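Local coordinates for osmotically inducible lipoprotein OsmE (Pseudomonas aeruginosa PAO1, PDB 4DM5) that is of unknown function but, as a lipoprotein with a BamE-like domain, probably acts at the bacterial cell envelope, at residues 51-56 with 83-88. Numbering follows the deposited sequence.
Sequences GSCNSY and LSCSEL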
# COMPACT_ATOMS: atom_id res chain seq x y z
N GLY A 51 3.22 3.33 -13.06
CA GLY A 51 3.78 3.21 -11.70
C GLY A 51 3.56 1.78 -11.22
O GLY A 51 3.22 0.88 -12.03
N SER A 52 3.65 1.56 -9.93
CA SER A 52 3.76 0.26 -9.42
C SER A 52 3.06 0.23 -8.05
O SER A 52 2.58 1.25 -7.57
CB SER A 52 5.15 -0.12 -9.17
OG SER A 52 5.69 0.80 -8.29
N CYS A 53 2.89 -0.96 -7.56
CA CYS A 53 2.08 -1.10 -6.31
C CYS A 53 2.77 -2.17 -5.43
O CYS A 53 3.16 -3.23 -5.88
CB CYS A 53 0.67 -1.51 -6.69
SG CYS A 53 -0.45 -1.51 -5.27
N ASN A 54 2.83 -1.91 -4.12
CA ASN A 54 3.30 -2.91 -3.16
C ASN A 54 2.16 -3.41 -2.31
O ASN A 54 1.34 -2.58 -1.79
CB ASN A 54 4.26 -2.23 -2.14
CG ASN A 54 5.63 -1.75 -2.70
OD1 ASN A 54 5.92 -2.04 -3.85
ND2 ASN A 54 6.43 -1.09 -1.89
N SER A 55 2.10 -4.72 -2.17
CA SER A 55 0.94 -5.30 -1.35
C SER A 55 1.53 -5.77 -0.05
O SER A 55 2.63 -6.40 -0.00
CB SER A 55 0.31 -6.52 -1.99
OG SER A 55 -0.48 -6.20 -3.10
N TYR A 56 0.76 -5.62 1.05
CA TYR A 56 1.17 -6.07 2.41
C TYR A 56 0.03 -6.71 3.11
O TYR A 56 -1.18 -6.55 2.68
CB TYR A 56 1.59 -4.88 3.27
CG TYR A 56 2.63 -3.98 2.60
CD1 TYR A 56 3.97 -4.21 2.87
CD2 TYR A 56 2.29 -2.95 1.77
CE1 TYR A 56 4.96 -3.39 2.30
CE2 TYR A 56 3.24 -2.09 1.15
CZ TYR A 56 4.60 -2.32 1.47
OH TYR A 56 5.57 -1.53 0.97
N LEU A 83 -6.50 -2.35 1.10
CA LEU A 83 -6.86 -3.39 0.11
C LEU A 83 -5.59 -3.84 -0.59
O LEU A 83 -4.54 -3.20 -0.38
CB LEU A 83 -7.96 -2.88 -0.86
CG LEU A 83 -7.70 -1.58 -1.55
CD1 LEU A 83 -8.41 -1.60 -2.90
CD2 LEU A 83 -8.16 -0.31 -0.80
N SER A 84 -5.64 -4.96 -1.28
CA SER A 84 -4.46 -5.44 -1.99
C SER A 84 -4.25 -4.72 -3.27
O SER A 84 -5.12 -4.11 -3.78
CB SER A 84 -4.66 -6.93 -2.35
OG SER A 84 -5.69 -7.11 -3.27
N CYS A 85 -3.04 -4.88 -3.84
CA CYS A 85 -2.82 -4.28 -5.14
C CYS A 85 -3.73 -4.87 -6.29
O CYS A 85 -4.11 -4.10 -7.23
CB CYS A 85 -1.36 -4.42 -5.57
SG CYS A 85 -0.23 -3.43 -4.56
N SER A 86 -4.08 -6.15 -6.21
CA SER A 86 -4.95 -6.70 -7.23
C SER A 86 -6.37 -6.22 -7.05
O SER A 86 -6.99 -5.86 -8.09
CB SER A 86 -4.80 -8.19 -7.41
OG SER A 86 -5.42 -8.83 -6.34
N GLU A 87 -6.79 -5.94 -5.79
CA GLU A 87 -8.02 -5.21 -5.58
C GLU A 87 -8.02 -3.80 -6.16
O GLU A 87 -9.01 -3.33 -6.69
CB GLU A 87 -8.54 -5.31 -4.13
CG GLU A 87 -8.77 -6.71 -3.54
CD GLU A 87 -9.14 -6.56 -2.05
OE1 GLU A 87 -8.29 -6.32 -1.09
OE2 GLU A 87 -10.37 -6.63 -1.81
N LEU A 88 -6.91 -3.12 -5.97
CA LEU A 88 -6.74 -1.82 -6.50
C LEU A 88 -6.91 -1.89 -8.04
O LEU A 88 -7.63 -1.10 -8.59
CB LEU A 88 -5.34 -1.27 -6.07
CG LEU A 88 -5.08 0.14 -6.59
CD1 LEU A 88 -6.20 1.05 -6.08
CD2 LEU A 88 -3.80 0.60 -5.90
O HOH W 1 -2.22 -7.86 -4.70
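C53, on the strand 52-60, is joined to C85 in the first turn of the helix 85-94 by a disulfide, the SG atoms of C53 and C85 lying 2.1 Å apart. SG of C53 stands anti to its backbone N (chi1 -173°), reaching toward the helix, and the S-S torsion of -84° is close to the relaxed right angle of a disulfide. L88, one turn on from C85 along the helix, adds an apolar contact: L88 CD2 lies 4.0 Å from C53 SG. Both C53 and L88 also touch Y68 on the adjacent strand 63-71.

N54 faces the other way, toward V33 of the helix 30-37, and its ND2 donates to the OH of Y56 (3.0 Å). Only its backbone approaches the bridge, with N54 C 3.3 Å from C85 SG.

S55 returns to the helix side. Its OG lies 3.0 Å from C85 N and shares a water with S86 N, which donates to it. There S84 is the N-cap: its OG accepts from E87 N, while S84 N donates to E87 OE1, a capping box. A disulfide thus pins a capped C-terminal helix against a four-stranded antiparallel sheet of the BamE-like domain.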